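Local structure of short chain dehydrogenase (Rhodopseudomonas palustris, 3H7A) at residues A73-A78 and A82-T87; R127-H132 and K176-A181; K26-A29 and T33-A36. The protein probably acts as an NAD(P)-dependent oxidoreductase of the short-chain dehydrogenase/reductase family, with a substrate that remains to be established. All coordinates share one frame; numbering follows the deposited sequence.

Contact 1: A73-A78 and A82-T87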
# COMPACT_ATOMS: atom_id res chain seq x y z
N ALA B 73 -10.89 33.31 -7.24
CA ALA B 73 -11.66 34.46 -6.77
C ALA B 73 -12.40 34.13 -5.48
O ALA B 73 -12.49 34.98 -4.61
CB ALA B 73 -12.64 34.95 -7.84
N PHE B 74 -12.91 32.90 -5.38
CA PHE B 74 -13.54 32.40 -4.16
C PHE B 74 -12.59 32.41 -2.94
O PHE B 74 -12.96 32.84 -1.83
CB PHE B 74 -14.10 30.99 -4.44
CG PHE B 74 -14.80 30.33 -3.27
CD1 PHE B 74 -16.16 30.56 -3.03
CD2 PHE B 74 -14.12 29.43 -2.44
CE1 PHE B 74 -16.81 29.92 -1.98
CE2 PHE B 74 -14.76 28.80 -1.38
CZ PHE B 74 -16.11 29.04 -1.16
N LEU B 75 -11.35 31.95 -3.15
CA LEU B 75 -10.36 31.86 -2.08
C LEU B 75 -9.79 33.21 -1.70
O LEU B 75 -9.62 33.50 -0.51
CB LEU B 75 -9.25 30.88 -2.46
CG LEU B 75 -9.70 29.41 -2.57
CD1 LEU B 75 -8.62 28.53 -3.14
CD2 LEU B 75 -10.16 28.90 -1.23
N ASN B 76 -9.48 34.03 -2.71
CA ASN B 76 -9.07 35.42 -2.49
C ASN B 76 -10.13 36.20 -1.71
O ASN B 76 -9.79 36.95 -0.79
CB ASN B 76 -8.81 36.12 -3.82
CG ASN B 76 -7.47 35.76 -4.42
OD1 ASN B 76 -6.59 35.20 -3.75
ND2 ASN B 76 -7.29 36.08 -5.70
N ALA B 77 -11.40 36.02 -2.07
CA ALA B 77 -12.53 36.62 -1.35
C ALA B 77 -12.59 36.18 0.11
O ALA B 77 -12.79 37.01 1.00
CB ALA B 77 -13.85 36.31 -2.05
N ALA B 78 -12.39 34.88 0.35
CA ALA B 78 -12.40 34.33 1.70
C ALA B 78 -11.27 34.91 2.52
O ALA B 78 -11.51 35.39 3.63
CB ALA B 78 -12.36 32.80 1.71
N ALA B 82 -11.38 37.52 6.16
CA ALA B 82 -10.59 37.23 7.35
C ALA B 82 -9.58 36.17 6.91
O ALA B 82 -9.87 35.41 5.98
CB ALA B 82 -11.49 36.68 8.44
N PRO B 83 -8.39 36.13 7.55
CA PRO B 83 -7.35 35.16 7.18
C PRO B 83 -7.89 33.75 6.93
O PRO B 83 -8.57 33.18 7.78
CB PRO B 83 -6.43 35.17 8.39
CG PRO B 83 -6.51 36.57 8.89
CD PRO B 83 -7.93 36.99 8.66
N LEU B 84 -7.63 33.24 5.73
CA LEU B 84 -8.01 31.89 5.35
C LEU B 84 -7.18 30.88 6.15
O LEU B 84 -5.96 30.80 5.98
CB LEU B 84 -7.83 31.69 3.84
CG LEU B 84 -8.18 30.30 3.29
CD1 LEU B 84 -9.65 30.00 3.41
CD2 LEU B 84 -7.75 30.21 1.86
N GLU B 85 -7.85 30.12 7.01
CA GLU B 85 -7.17 29.15 7.89
C GLU B 85 -7.37 27.68 7.57
O GLU B 85 -6.52 26.85 7.91
CB GLU B 85 -7.51 29.40 9.35
CG GLU B 85 -6.47 30.28 9.97
CD GLU B 85 -6.84 30.82 11.32
OE1 GLU B 85 -7.55 30.11 12.07
OE2 GLU B 85 -6.40 31.96 11.62
N VAL B 86 -8.50 27.35 6.95
CA VAL B 86 -8.81 25.97 6.58
C VAL B 86 -9.48 25.97 5.21
O VAL B 86 -10.40 26.74 4.99
CB VAL B 86 -9.74 25.29 7.61
CG1 VAL B 86 -10.02 23.82 7.25
CG2 VAL B 86 -9.16 25.36 9.01
N THR B 87 -8.99 25.15 4.27
CA THR B 87 -9.74 24.85 3.04
C THR B 87 -10.14 23.38 3.06
O THR B 87 -9.30 22.53 3.30
CB THR B 87 -8.91 25.13 1.77
OG1 THR B 87 -8.68 26.53 1.64
CG2 THR B 87 -9.63 24.63 0.48

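Contact 2: R127-H132 and K176-A181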
# COMPACT_ATOMS: atom_id res chain seq x y z
N ARG B 127 -0.92 29.46 -1.34
CA ARG B 127 -0.43 30.81 -1.58
C ARG B 127 -0.93 31.75 -0.50
O ARG B 127 -0.14 32.45 0.13
CB ARG B 127 -0.84 31.31 -2.97
CG ARG B 127 -0.28 32.69 -3.31
CD ARG B 127 -0.79 33.24 -4.66
NE ARG B 127 -2.22 33.01 -4.86
CZ ARG B 127 -3.21 33.80 -4.43
NH1 ARG B 127 -2.96 34.92 -3.76
NH2 ARG B 127 -4.46 33.45 -4.69
N LEU B 128 -2.24 31.73 -0.25
CA LEU B 128 -2.84 32.60 0.77
C LEU B 128 -2.38 32.28 2.19
O LEU B 128 -2.04 33.20 2.94
CB LEU B 128 -4.36 32.56 0.68
CG LEU B 128 -4.94 33.02 -0.66
CD1 LEU B 128 -6.35 32.53 -0.82
CD2 LEU B 128 -4.87 34.52 -0.82
N MET B 129 -2.34 30.99 2.54
CA MET B 129 -2.01 30.56 3.90
C MET B 129 -0.54 30.79 4.28
O MET B 129 -0.25 31.16 5.43
CB MET B 129 -2.37 29.08 4.11
CG MET B 129 -3.84 28.78 4.22
SD MET B 129 -4.17 27.02 3.95
CE MET B 129 -5.92 27.02 4.26
N LEU B 130 0.37 30.59 3.33
CA LEU B 130 1.80 30.79 3.57
C LEU B 130 2.15 32.23 3.96
O LEU B 130 3.08 32.47 4.74
CB LEU B 130 2.64 30.32 2.37
CG LEU B 130 2.82 28.80 2.22
CD1 LEU B 130 3.32 28.42 0.82
CD2 LEU B 130 3.76 28.23 3.27
N ALA B 131 1.39 33.19 3.42
CA ALA B 131 1.50 34.59 3.82
C ALA B 131 1.15 34.81 5.30
O ALA B 131 1.69 35.72 5.93
CB ALA B 131 0.62 35.45 2.92
N HIS B 132 0.26 33.98 5.84
CA HIS B 132 -0.10 34.03 7.26
C HIS B 132 0.78 33.11 8.10
O HIS B 132 0.75 33.18 9.34
CB HIS B 132 -1.58 33.70 7.49
CG HIS B 132 -2.52 34.57 6.71
ND1 HIS B 132 -2.68 35.91 6.98
CD2 HIS B 132 -3.34 34.28 5.68
CE1 HIS B 132 -3.57 36.42 6.14
NE2 HIS B 132 -3.99 35.45 5.34
N LYS B 176 6.39 23.56 6.49
CA LYS B 176 6.17 25.00 6.39
C LYS B 176 4.88 25.41 7.10
O LYS B 176 4.31 26.45 6.79
CB LYS B 176 6.12 25.44 4.92
CG LYS B 176 7.41 25.19 4.15
CD LYS B 176 7.47 26.03 2.90
CE LYS B 176 8.71 25.70 2.09
NZ LYS B 176 8.54 24.43 1.33
N ASN B 177 4.44 24.55 8.02
CA ASN B 177 3.32 24.80 8.96
C ASN B 177 1.92 24.71 8.35
O ASN B 177 0.94 25.24 8.90
CB ASN B 177 3.55 26.10 9.77
CG ASN B 177 2.76 26.14 11.07
OD1 ASN B 177 2.55 25.12 11.72
ND2 ASN B 177 2.33 27.33 11.45
N ILE B 178 1.82 24.02 7.22
CA ILE B 178 0.52 23.70 6.66
C ILE B 178 0.19 22.22 6.81
O ILE B 178 0.86 21.36 6.26
CB ILE B 178 0.42 24.15 5.18
CG1 ILE B 178 1.03 25.55 5.04
CG2 ILE B 178 -1.02 24.02 4.69
CD1 ILE B 178 0.24 26.54 4.31
N HIS B 179 -0.87 21.93 7.56
CA HIS B 179 -1.35 20.58 7.70
C HIS B 179 -2.20 20.21 6.49
O HIS B 179 -3.41 20.48 6.45
CB HIS B 179 -2.19 20.45 8.98
CG HIS B 179 -2.65 19.06 9.30
ND1 HIS B 179 -3.36 18.76 10.44
CD2 HIS B 179 -2.49 17.88 8.64
CE1 HIS B 179 -3.64 17.47 10.46
NE2 HIS B 179 -3.12 16.92 9.38
N VAL B 180 -1.57 19.57 5.51
CA VAL B 180 -2.30 19.02 4.37
C VAL B 180 -2.78 17.64 4.79
O VAL B 180 -2.02 16.87 5.36
CB VAL B 180 -1.41 18.91 3.10
CG1 VAL B 180 -2.22 18.48 1.90
CG2 VAL B 180 -0.74 20.24 2.81
N ALA B 181 -4.06 17.34 4.55
CA ALA B 181 -4.58 16.01 4.87
C ALA B 181 -5.53 15.49 3.80
O ALA B 181 -6.06 16.24 2.97
CB ALA B 181 -5.24 15.98 6.27

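Contact 3: K26-A29 and T33-A36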
# COMPACT_ATOMS: atom_id res chain seq x y z
N LYS B 26 -20.28 22.55 11.14
CA LYS B 26 -19.29 22.28 12.20
C LYS B 26 -18.27 23.40 12.38
O LYS B 26 -18.04 23.85 13.50
CB LYS B 26 -18.57 20.94 11.95
CG LYS B 26 -17.50 20.55 12.99
CD LYS B 26 -18.02 20.58 14.44
CE LYS B 26 -17.31 19.56 15.30
NZ LYS B 26 -17.21 19.99 16.72
N PHE B 27 -17.68 23.86 11.28
CA PHE B 27 -16.68 24.91 11.38
C PHE B 27 -17.28 26.26 11.76
O PHE B 27 -16.63 27.05 12.44
CB PHE B 27 -15.80 24.96 10.13
CG PHE B 27 -14.77 23.87 10.11
CD1 PHE B 27 -13.49 24.09 10.61
CD2 PHE B 27 -15.10 22.60 9.64
CE1 PHE B 27 -12.54 23.07 10.61
CE2 PHE B 27 -14.17 21.57 9.64
CZ PHE B 27 -12.88 21.80 10.12
N ALA B 28 -18.53 26.50 11.35
CA ALA B 28 -19.25 27.70 11.77
C ALA B 28 -19.61 27.63 13.25
O ALA B 28 -19.57 28.64 13.93
CB ALA B 28 -20.49 27.93 10.92
N ALA B 29 -19.93 26.42 13.73
CA ALA B 29 -20.26 26.18 15.15
C ALA B 29 -19.05 26.39 16.04
O ALA B 29 -19.18 26.71 17.21
CB ALA B 29 -20.82 24.79 15.35
N THR B 33 -15.82 31.96 10.12
CA THR B 33 -16.73 32.34 9.04
C THR B 33 -16.54 31.34 7.91
O THR B 33 -15.44 31.18 7.41
CB THR B 33 -16.51 33.77 8.52
OG1 THR B 33 -16.76 34.71 9.57
CG2 THR B 33 -17.45 34.07 7.35
N VAL B 34 -17.61 30.68 7.50
CA VAL B 34 -17.49 29.72 6.42
C VAL B 34 -17.85 30.37 5.10
O VAL B 34 -18.87 31.04 4.98
CB VAL B 34 -18.34 28.45 6.72
CG1 VAL B 34 -18.37 27.50 5.50
CG2 VAL B 34 -17.80 27.73 7.96
N PHE B 35 -16.96 30.23 4.13
CA PHE B 35 -17.25 30.51 2.74
C PHE B 35 -17.66 29.20 2.11
O PHE B 35 -16.85 28.28 1.99
CB PHE B 35 -16.02 31.14 2.05
CG PHE B 35 -15.99 32.64 2.17
CD1 PHE B 35 -15.86 33.25 3.42
CD2 PHE B 35 -16.16 33.45 1.04
CE1 PHE B 35 -15.88 34.63 3.56
CE2 PHE B 35 -16.17 34.84 1.16
CZ PHE B 35 -16.02 35.43 2.42
N ALA B 36 -18.92 29.12 1.73
CA ALA B 36 -19.49 27.89 1.24
C ALA B 36 -19.76 28.07 -0.24
O ALA B 36 -20.39 29.04 -0.65
CB ALA B 36 -20.78 27.59 1.99

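Contact 1: A73-A78 and A82-T87
Leu75 lies across Leu84 at a slant, its methyl CD2 meeting Leu84 CD2 at 4.1 Å. The same methyl also reaches Thr87 OG1 at 4.0 Å, where the two side chains run roughly at right angles. That hydroxyl has its polar partner elsewhere, in a hydrogen bond to Ser125 OG of helix 104-132, so Leu75 supplies an apolar neighbour only. Leu84 points at the helix and, with CG anti to its backbone N (chi1 180°), spreads its two methyls along it: CD2 goes to Leu75, while CD1 takes the methyl of Ala78, one turn further on, with CB 4.3 Å away. Ala82, the first residue to leave helical geometry, gives its N to Ala78 O in a weak but nearly straight bond of 3.3 Å (174°). The carbonyl oxygens Ala78 O and Ala82 O come within 2.9 Å of each other, two acceptors that cannot bond to each other; the Thr9 hydroxyl, bonded to Ala82 O and weakly to Ala78 O, probably eases their repulsion. Asp79 OD1 accepts the N-H of Leu84 as the strand begins. The axes of helix 73-78 and strand 84-87 approach to 9.5 Å, with directions 139° apart, so the strand runs back roughly against the helix. This crossover carries the chain from strand 57-62 over strands 33-38 and 9-13 to strand 84-89, as expected of a Rossmann fold.

Contact 2: R127-H132 and K176-A181
Ile178 sets CG1 anti to its carbonyl carbon (chi1 -43°) and turns chi2 to -132°, off a staggered position, which delivers CD1 to the flank of Met129, 3.6 Å from its CB. This is helix-on-sheet packing in the Rossmann fold of a short-chain dehydrogenase: Met129 and Leu130 of helix 104-132 pack on Ile178 at the start of strand 178-185 and on Lys176 in the turn before it. The close approach and the unusual torsion together suggest a tightly filled spot. CD1 also sits 4.0 Å from Leu130 CG, and the two side chains cross there nearly perpendicularly, so one methyl is wedged between successive helix residues. Met129, extended beyond CG, carries its terminal methyl CE onward to Leu84 and Thr87, while Ile178 and Met129 both touch Ile137 of the strand between. Toward the more open edge, Leu130 CD2 lies over the start of the Lys176 side chain, 4.0 Å from its CB and equally far from Lys176 O. In one of its two conformers, the lysine's far end leads away and NZ meets Glu172 O. Leu130 also packs against Leu100 of a second subunit, which brings this border of the contact to the assembly interface. Between Lys176 and Ile178, Asn177 has positive phi (75°) as the C-prime residue of the Schellman motif ending helix 153-173, and its ND2 donates a hydrogen bond to Gly133 O, which follows His132.

Contact 3: K26-A29 and T33-A36
Val34, the strand residue that presses on Phe27 and Ala28, is held through its backbone by hydrogen bonds to Arg57 and Val59 of strand 57-62, while Val12 of strand 9-13 touches its side chain. Toward helix 26-29 it makes no polar bond; there a single methyl does the touching. Val34 CG2, anti to the carbonyl carbon and beside the backbone N (CG1 is the branch anti to N, chi1 173°), points into the helix backbone. It comes to 3.7 Å from Ala28 N, and it is 4.0 Å from Ala28 CB and equally 4.0 Å from Phe27 CB. The methyl therefore bears on the backbone joining the two residues, with one beta carbon at each end. The two segments come nearest, CA to CA, at Ala28 and Thr33, whose CA atoms are 5.9 Å apart. This is the second half of the beta-alpha-beta unit made of strand 9-13, helix 18-29 and strand 33-38, the opening unit of the Rossmann fold, whose glycine-rich turn before the helix binds the dinucleotide in relatives. The phenyl ring of Phe27 leaves Val34 behind: with CG anti to the carbonyl carbon (chi1 -77°), it turns to Val10 and to helix 216-228, where it meets Trp224 edge-to-face and touches Tyr227. On the side of the helix turned from the strand, against helix 216-228, Lys26 makes a salt bridge from NZ to Glu30 OE2 and a cation-pi contact with Trp224. Phe35, the neighbour of Val34, faces the other way, its ring edge-to-face with His81 and packed on Phe74 and Ala78 of helix 68-81.

Overall arrangement
All three contacts join the end of a helix to the start of a strand in one parallel sheet, on the border away from the strand ends where relatives bind the nucleotide. Contact 1 is the middle one, its centre 12 Å from each of the other two. It meets contact 2 on the same face of the sheet, where Asn76 OD1 lies 2.9 Å from Arg127 NH2, a probable hydrogen bond, and Leu84 O touches Met129 CG. Contact 3 uses the opposite face, yet Phe35, pointing away from helix 18-29, meets helix 68-81: Ala78 CB lies 3.7 Å from Phe35 CG, and Phe74 CZ 3.3 Å from Phe35 O. Contacts 2 and 3 stay separate, with nearest atoms about 10 Å apart.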